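Local coordinates for protein glycerophosphodiester phosphodiesterase (Parabacteroides distasonis, PDB 3NO3) that belongs to the glycerophosphodiester phosphodiesterase family, folds as a TIM barrel and holds a magnesium ion at the mouth of the barrel, at residues A[41-46]-A[103-108]; A[51-56]-A[80-85]. All coordinates share one frame; numbering follows the deposited sequence. Where two conformers were deposited one is given.

Contact 1: A[41-46]-A[103-108]. With MG (magnesium ion), chain B.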
ATOM      1  N   ASP A  41       1.751  -1.189   5.937  1.00 14.00           N
ATOM      2  CA  ASP A  41       3.124  -1.616   5.796  1.00 13.75           C
ATOM      3  C   ASP A  41       3.413  -2.862   6.625  1.00 13.94           C
ATOM      4  O   ASP A  41       3.040  -2.935   7.794  1.00 13.16           O
ATOM      5  CB  ASP A  41       4.040  -0.492   6.230  1.00 14.24           C
ATOM      6  CG  ASP A  41       3.730   0.784   5.528  1.00 15.05           C
ATOM      7  OD1 ASP A  41       3.864   0.803   4.286  1.00 14.71           O
ATOM      8  OD2 ASP A  41       3.385   1.802   6.169  1.00 16.74           O
ATOM      9  N   VAL A  42       4.074  -3.839   6.021  1.00 13.81           N
ATOM     10  CA  VAL A  42       4.250  -5.162   6.643  1.00 12.47           C
ATOM     11  C   VAL A  42       5.739  -5.545   6.761  1.00 13.31           C
ATOM     12  O   VAL A  42       6.481  -5.408   5.797  1.00 11.88           O
ATOM     13  CB  VAL A  42       3.486  -6.210   5.870  1.00 13.00           C
ATOM     14  CG1 VAL A  42       3.637  -7.641   6.555  1.00 11.03           C
ATOM     15  CG2 VAL A  42       1.991  -5.791   5.722  1.00 12.90           C
ATOM     16  N   HIS A  43       6.144  -6.010   7.956  1.00 13.40           N
ATOM     17  CA  HIS A  43       7.465  -6.601   8.216  1.00 13.87           C
ATOM     18  C   HIS A  43       7.311  -8.048   8.720  1.00 13.54           C
ATOM     19  O   HIS A  43       6.327  -8.381   9.384  1.00 14.59           O
ATOM     20  CB  HIS A  43       8.169  -5.903   9.355  1.00 13.43           C
ATOM     21  CG  HIS A  43       8.412  -4.449   9.173  1.00 12.59           C
ATOM     22  ND1 HIS A  43       9.635  -3.953   8.791  1.00 12.71           N
ATOM     23  CD2 HIS A  43       7.631  -3.375   9.441  1.00 12.60           C
ATOM     24  CE1 HIS A  43       9.575  -2.633   8.766  1.00 12.95           C
ATOM     25  NE2 HIS A  43       8.367  -2.257   9.143  1.00 14.07           N
ATOM     26  N   LEU A  44       8.338  -8.837   8.480  1.00 13.09           N
ATOM     27  CA  LEU A  44       8.564 -10.160   9.008  1.00 12.83           C
ATOM     28  C   LEU A  44       9.551 -10.050  10.198  1.00 13.49           C
ATOM     29  O   LEU A  44      10.711  -9.579  10.042  1.00 13.96           O
ATOM     30  CB  LEU A  44       9.123 -11.096   7.913  1.00 12.86           C
ATOM     31  CG  LEU A  44       9.082 -12.600   8.202  1.00 15.68           C
ATOM     32  CD1 LEU A  44       7.616 -13.142   8.354  1.00 11.15           C
ATOM     33  CD2 LEU A  44       9.906 -13.386   7.089  1.00  9.11           C
ATOM     34  N   THR A  45       9.102 -10.498  11.374  1.00 12.66           N
ATOM     35  CA  THR A  45       9.938 -10.554  12.581  1.00 13.13           C
ATOM     36  C   THR A  45      10.991 -11.679  12.417  1.00 14.39           C
ATOM     37  O   THR A  45      10.891 -12.492  11.491  1.00 13.63           O
ATOM     38  CB  THR A  45       9.111 -10.780  13.854  1.00 13.68           C
ATOM     39  OG1 THR A  45       8.562 -12.117  13.843  1.00 12.37           O
ATOM     40  CG2 THR A  45       7.978  -9.687  14.038  1.00 13.44           C
ATOM     41  N   ALA A  46      11.996 -11.682  13.295  1.00 14.43           N
ATOM     42  CA  ALA A  46      13.061 -12.694  13.316  1.00 15.78           C
ATOM     43  C   ALA A  46      12.515 -14.126  13.316  1.00 15.68           C
ATOM     44  O   ALA A  46      13.054 -15.027  12.635  1.00 14.89           O
ATOM     45  CB  ALA A  46      13.987 -12.481  14.566  1.00 16.12           C
ATOM     46  N   GLU A 103       1.782  -3.047   1.428  1.00 15.42           N
ATOM     47  CA  GLU A 103       3.194  -2.770   1.214  1.00 14.99           C
ATOM     48  C   GLU A 103       4.059  -3.763   1.999  1.00 14.41           C
ATOM     49  O   GLU A 103       4.059  -3.731   3.237  1.00 14.70           O
ATOM     50  CB  GLU A 103       3.593  -1.333   1.563  1.00 15.69           C
ATOM     51  CG  GLU A 103       5.073  -1.118   1.237  1.00 14.04           C
ATOM     52  CD  GLU A 103       5.602   0.300   1.442  1.00 18.15           C
ATOM     53  OE1 GLU A 103       4.824   1.275   1.559  1.00 14.14           O
ATOM     54  OE2 GLU A 103       6.835   0.434   1.417  1.00 15.85           O
ATOM     55  N   LEU A 104       4.813  -4.612   1.311  1.00 14.35           N
ATOM     56  CA  LEU A 104       5.847  -5.396   2.024  1.00 13.59           C
ATOM     57  C   LEU A 104       7.103  -4.511   2.123  1.00 13.73           C
ATOM     58  O   LEU A 104       7.672  -4.085   1.096  1.00 13.89           O
ATOM     59  CB  LEU A 104       6.184  -6.716   1.341  1.00 13.37           C
ATOM     60  CG  LEU A 104       7.062  -7.694   2.109  1.00 14.71           C
ATOM     61  CD1 LEU A 104       6.400  -8.120   3.496  1.00 12.86           C
ATOM     62  CD2 LEU A 104       7.418  -8.927   1.199  1.00 13.51           C
ATOM     63  N   LYS A 105       7.536  -4.260   3.347  1.00 13.34           N
ATOM     64  CA  LYS A 105       8.780  -3.507   3.605  1.00 13.32           C
ATOM     65  C   LYS A 105       9.981  -4.288   3.133  1.00 14.18           C
ATOM     66  O   LYS A 105       9.929  -5.524   3.021  1.00 14.17           O
ATOM     67  CB  LYS A 105       8.911  -3.223   5.084  1.00 14.92           C
ATOM     68  CG  LYS A 105       7.804  -2.313   5.657  1.00 14.85           C
ATOM     69  CD  LYS A 105       7.887  -0.856   5.169  1.00 15.99           C
ATOM     70  CE  LYS A 105       9.204  -0.127   5.548  1.00 16.62           C
ATOM     71  NZ  LYS A 105       8.985   1.359   5.498  1.00 16.49           N
ATOM     72  N   SER A 106      11.053  -3.578   2.831  1.00 14.47           N
ATOM     73  CA  SER A 106      12.290  -4.192   2.383  0.50 14.47           C
ATOM     74  C   SER A 106      12.992  -4.953   3.531  1.00 15.01           C
ATOM     75  O   SER A 106      13.192  -4.386   4.637  1.00 14.19           O
ATOM     76  CB  SER A 106      13.240  -3.117   1.847  0.50 15.38           C
ATOM     77  OG  SER A 106      14.368  -3.706   1.223  0.50 16.18           O
ATOM     78  N   HIS A 107      13.385  -6.203   3.246  1.00 13.84           N
ATOM     79  CA  HIS A 107      14.103  -7.082   4.153  1.00 14.19           C
ATOM     80  C   HIS A 107      15.557  -7.124   3.792  1.00 14.19           C
ATOM     81  O   HIS A 107      15.984  -6.466   2.826  1.00 14.62           O
ATOM     82  CB  HIS A 107      13.403  -8.464   4.233  1.00 14.27           C
ATOM     83  CG  HIS A 107      12.088  -8.379   4.923  1.00 14.92           C
ATOM     84  ND1 HIS A 107      11.039  -7.675   4.387  1.00 15.06           N
ATOM     85  CD2 HIS A 107      11.685  -8.807   6.135  1.00 13.15           C
ATOM     86  CE1 HIS A 107      10.033  -7.681   5.248  1.00 16.93           C
ATOM     87  NE2 HIS A 107      10.403  -8.356   6.320  1.00 14.87           N
ATOM     88  N   ASP A 108      16.340  -7.839   4.591  1.00 14.55           N
ATOM     89  CA  ASP A 108      17.819  -7.637   4.640  1.00 14.71           C
ATOM     90  C   ASP A 108      18.685  -8.376   3.594  1.00 15.35           C
ATOM     91  O   ASP A 108      19.869  -8.077   3.444  1.00 16.22           O
ATOM     92  CB  ASP A 108      18.314  -7.823   6.096  1.00 15.94           C
ATOM     93  CG  ASP A 108      18.123  -9.251   6.648  1.00 18.68           C
ATOM     94  OD1 ASP A 108      18.048 -10.249   5.859  1.00 18.96           O
ATOM     95  OD2 ASP A 108      18.009  -9.372   7.901  1.00 20.52           O
TER
HETATM   96 MG    MG B 301       3.791   2.347   2.893  1.00 15.72          MG
HETATM   97  O   HOH W   1       2.775   3.542   4.370  1.00 11.73           O
HETATM   98  O   HOH W   2       5.583   3.147   3.750  1.00 15.32           O

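Contact 2: A[51-56]-A[80-85]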
ATOM      1  N   VAL A  51       3.891  -8.531  10.949  1.00 12.60           N
ATOM      2  CA  VAL A  51       3.299  -7.438  11.754  1.00 13.48           C
ATOM      3  C   VAL A  51       3.179  -6.211  10.889  1.00 14.20           C
ATOM      4  O   VAL A  51       3.851  -6.121   9.852  1.00 14.55           O
ATOM      5  CB  VAL A  51       4.155  -7.142  13.005  1.00 13.67           C
ATOM      6  CG1 VAL A  51       4.234  -8.393  13.931  1.00 11.78           C
ATOM      7  CG2 VAL A  51       5.611  -6.675  12.606  1.00 15.49           C
ATOM      8  N   VAL A  52       2.391  -5.237  11.362  1.00 14.45           N
ATOM      9  CA  VAL A  52       2.006  -4.081  10.592  1.00 14.90           C
ATOM     10  C   VAL A  52       2.564  -2.826  11.259  1.00 16.34           C
ATOM     11  O   VAL A  52       2.172  -2.479  12.395  1.00 15.88           O
ATOM     12  CB  VAL A  52       0.489  -3.978  10.442  1.00 14.98           C
ATOM     13  CG1 VAL A  52       0.110  -2.752   9.587  1.00 14.48           C
ATOM     14  CG2 VAL A  52      -0.042  -5.221   9.773  1.00 13.80           C
ATOM     15  N   TYR A  53       3.516  -2.180  10.574  1.00 17.05           N
ATOM     16  CA  TYR A  53       4.176  -0.955  11.089  1.00 16.65           C
ATOM     17  C   TYR A  53       5.046  -0.324   9.993  1.00 16.65           C
ATOM     18  O   TYR A  53       5.624  -1.051   9.178  1.00 16.67           O
ATOM     19  CB  TYR A  53       5.045  -1.279  12.339  1.00 18.28           C
ATOM     20  CG  TYR A  53       5.364  -0.061  13.179  1.00 17.08           C
ATOM     21  CD1 TYR A  53       4.398   0.511  14.005  1.00 19.79           C
ATOM     22  CD2 TYR A  53       6.612   0.545  13.116  1.00 19.54           C
ATOM     23  CE1 TYR A  53       4.660   1.623  14.763  1.00 20.99           C
ATOM     24  CE2 TYR A  53       6.908   1.678  13.904  1.00 21.35           C
ATOM     25  CZ  TYR A  53       5.911   2.212  14.714  1.00 21.09           C
ATOM     26  OH  TYR A  53       6.167   3.311  15.462  1.00 21.83           O
ATOM     27  N   HIS A  54       5.101   1.016   9.918  1.00 17.33           N
ATOM     28  CA  HIS A  54       5.855   1.669   8.850  1.00 17.23           C
ATOM     29  C   HIS A  54       7.373   1.614   9.064  1.00 17.36           C
ATOM     30  O   HIS A  54       8.107   1.110   8.207  1.00 17.39           O
ATOM     31  CB  HIS A  54       5.463   3.130   8.630  1.00 17.94           C
ATOM     32  CG  HIS A  54       6.459   3.866   7.775  1.00 21.61           C
ATOM     33  ND1 HIS A  54       6.726   3.517   6.459  1.00 23.93           N
ATOM     34  CD2 HIS A  54       7.304   4.888   8.069  1.00 21.86           C
ATOM     35  CE1 HIS A  54       7.668   4.315   5.979  1.00 24.33           C
ATOM     36  NE2 HIS A  54       8.038   5.151   6.940  1.00 23.80           N
ATOM     37  N   ASP A  55       7.839   2.176  10.167  1.00 17.53           N
ATOM     38  CA  ASP A  55       9.289   2.342  10.348  1.00 18.24           C
ATOM     39  C   ASP A  55       9.968   0.993  10.637  1.00 17.40           C
ATOM     40  O   ASP A  55       9.321   0.029  11.122  1.00 15.94           O
ATOM     41  CB  ASP A  55       9.580   3.323  11.465  1.00 20.27           C
ATOM     42  CG  ASP A  55       9.310   4.800  11.061  1.00 23.49           C
ATOM     43  OD1 ASP A  55      10.016   5.318  10.165  1.00 32.64           O
ATOM     44  OD2 ASP A  55       8.445   5.415  11.691  1.00 31.25           O
ATOM     45  N   ASN A  56      11.246   0.915  10.313  1.00 16.67           N
ATOM     46  CA  ASN A  56      11.997  -0.311  10.571  1.00 16.82           C
ATOM     47  C   ASN A  56      12.250  -0.542  12.063  1.00 15.79           C
ATOM     48  O   ASN A  56      12.470  -1.665  12.444  1.00 13.93           O
ATOM     49  CB  ASN A  56      13.329  -0.294   9.814  1.00 18.03           C
ATOM     50  CG  ASN A  56      13.152  -0.382   8.299  1.00 19.07           C
ATOM     51  OD1 ASN A  56      12.344  -1.149   7.790  1.00 22.62           O
ATOM     52  ND2 ASN A  56      13.929   0.409   7.572  1.00 23.01           N
ATOM     53  N   GLU A  80      -3.402   1.451  20.751  1.00 22.68           N
ATOM     54  CA  GLU A  80      -3.554   0.054  20.272  1.00 21.91           C
ATOM     55  C   GLU A  80      -2.253  -0.717  20.404  1.00 21.71           C
ATOM     56  O   GLU A  80      -1.192  -0.120  20.287  1.00 21.02           O
ATOM     57  CB  GLU A  80      -3.921   0.013  18.776  1.00 22.14           C
ATOM     58  CG  GLU A  80      -5.317   0.430  18.428  1.00 22.33           C
ATOM     59  CD  GLU A  80      -5.583   0.294  16.905  1.00 23.07           C
ATOM     60  OE1 GLU A  80      -4.987  -0.630  16.253  1.00 19.92           O
ATOM     61  OE2 GLU A  80      -6.379   1.145  16.406  1.00 19.98           O
ATOM     62  N   LYS A  81      -2.331  -2.036  20.566  1.00 22.31           N
ATOM     63  CA  LYS A  81      -1.155  -2.883  20.493  1.00 22.21           C
ATOM     64  C   LYS A  81      -0.708  -3.009  19.034  1.00 21.11           C
ATOM     65  O   LYS A  81      -1.522  -2.911  18.106  1.00 20.92           O
ATOM     66  CB  LYS A  81      -1.408  -4.282  21.124  1.00 24.21           C
ATOM     67  CG  LYS A  81      -1.255  -4.357  22.675  1.00 29.15           C
ATOM     68  CD  LYS A  81      -1.515  -5.820  23.221  1.00 34.40           C
ATOM     69  N   LEU A  82       0.588  -3.203  18.842  1.00 19.43           N
ATOM     70  CA  LEU A  82       1.157  -3.489  17.537  1.00 18.89           C
ATOM     71  C   LEU A  82       0.324  -4.552  16.842  1.00 17.80           C
ATOM     72  O   LEU A  82       0.206  -5.619  17.395  1.00 19.34           O
ATOM     73  CB  LEU A  82       2.595  -4.004  17.686  1.00 18.87           C
ATOM     74  CG  LEU A  82       3.345  -4.387  16.418  1.00 18.84           C
ATOM     75  CD1 LEU A  82       3.534  -3.161  15.505  1.00 17.58           C
ATOM     76  CD2 LEU A  82       4.689  -5.036  16.796  1.00 19.32           C
ATOM     77  N   PRO A  83      -0.249  -4.283  15.628  1.00 17.05           N
ATOM     78  CA  PRO A  83      -1.086  -5.334  15.038  1.00 15.93           C
ATOM     79  C   PRO A  83      -0.261  -6.445  14.398  1.00 14.79           C
ATOM     80  O   PRO A  83       0.756  -6.161  13.739  1.00 16.56           O
ATOM     81  CB  PRO A  83      -1.867  -4.595  13.934  1.00 15.83           C
ATOM     82  CG  PRO A  83      -1.787  -3.172  14.258  1.00 16.15           C
ATOM     83  CD  PRO A  83      -0.438  -3.007  14.923  1.00 16.33           C
ATOM     84  N   THR A  84      -0.700  -7.680  14.543  1.00 14.46           N
ATOM     85  CA  THR A  84      -0.224  -8.737  13.643  1.00 14.70           C
ATOM     86  C   THR A  84      -0.934  -8.525  12.320  1.00 14.25           C
ATOM     87  O   THR A  84      -2.030  -7.930  12.262  1.00 15.06           O
ATOM     88  CB  THR A  84      -0.475 -10.154  14.165  1.00 13.93           C
ATOM     89  OG1 THR A  84      -1.879 -10.369  14.304  1.00 14.77           O
ATOM     90  CG2 THR A  84       0.217 -10.394  15.545  1.00 15.05           C
ATOM     91  N   LEU A  85      -0.329  -9.021  11.248  1.00 14.02           N
ATOM     92  CA  LEU A  85      -0.979  -9.033   9.949  1.00 13.77           C
ATOM     93  C   LEU A  85      -2.255  -9.848  10.031  1.00 15.45           C
ATOM     94  O   LEU A  85      -3.289  -9.443   9.490  1.00 15.80           O
ATOM     95  CB  LEU A  85      -0.073  -9.611   8.852  1.00 13.95           C
ATOM     96  CG  LEU A  85      -0.732  -9.735   7.445  1.00 12.85           C
ATOM     97  CD1 LEU A  85      -1.173  -8.299   6.942  1.00 15.36           C
ATOM     98  CD2 LEU A  85       0.245 -10.489   6.422  1.00 11.38           C
TER

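Contact 1: A[41-46]-A[103-108]
D41 and E103 meet at a magnesium ion: OD1 of D41 binds it at 2.1 Å and OE1 of E103 at 2.0 Å. The two carboxylate planes stand 86° apart, and each gives one oxygen. E103 reaches the metal on an extended chain, CG anti to the backbone N (chi1 -177°). Two waters and E39 also bind the metal; OD2 of D41 accepts a 2.6 Å bond from one water and another from N22.

Backbone bonds hold the strands in parallel register, V42 N to E103 O (2.8 Å) and K105 N to V42 O. Beyond the end of strand 99-104 a side chain takes over: NE2 of H107 accepts from L44 N at 3.0 Å in the ring plane, and ND1 makes a weak bond to K105 O.

K105 makes a CH-pi contact: its CG lies over one face of the H43 ring, offset toward the rim, 3.7 Å from the centroid, while NZ bonds to H54 O and H43 ND1 to Q64. On the face opposite D41 and E103, CG1 of V42 packs against CD1 of L104. Carboxylates toward the C-terminal ends of neighbouring parallel strands meet at the metal, where TIM barrels place their active sites.

Contact 2: A[51-56]-A[80-85]
L82 lays its CD1 methyl against the start of the Y53 side chain, 4.0 Å from CB, and the two side chains cross at about a right angle. The same methyl lies 3.5 Å from V52 O, so it covers the V52 carbonyl as well as the root of the tyrosine. CG of L82 is anti to its backbone N (chi1 179°), which carries the branch out to this carbonyl; the other methyl, CD2, only grazes CB of V51.

One backbone bond joins the two segments. V52 N donates to P83 O at 3.0 Å with an N-H...O angle of 151°, the donor tilted 22° from the carbonyl plane. With the backbone hydrogen bond between L85 and L50, it forms a single bridge, V51 with T84, between strand 50-52 and the loop leading into helix 85-94. P83 O also lies 3.5 Å from V51 CA, a minor CA-H...O contact beside the conventional bond. In this TIM barrel, strand 50-52 runs antiparallel to strand 37-44, an addition at the rim of the otherwise parallel barrel sheet, and the loop packs along it. T84 is the N-cap of the helix, its OG1 bonded to Q87 N.

V52 faces the beginning of that helix. Its CG2, anti to the carbonyl carbon, comes 3.9 Å from L85 CA and a little farther from CD1 of the same leucine, while its CB approaches CB of P83 at 4.3 Å. Y88 of helix 85-94 touches both V52 and P83, and F40 of strand 37-44 packs on V52 and L85.

The centres of contacts 1 and 2 lie 10 Å apart, on the same side of the chain's centre. Along the chain the order is 41-46, 51-56, 80-85, 103-108, so both halves of contact 2 fall between those of contact 1. Strand 37-44 is the common element: it pairs in parallel with strand 99-104 and antiparallel with strand 50-52. The contacts touch through D41 O with Y53 N and H43 O with V51 N, both probable hydrogen bonds. Contact 1 supplies two magnesium ligands, while contact 2 ties the added strand, on the edge of strand 37-44 opposite strand 99-104, to the start of helix 85-94.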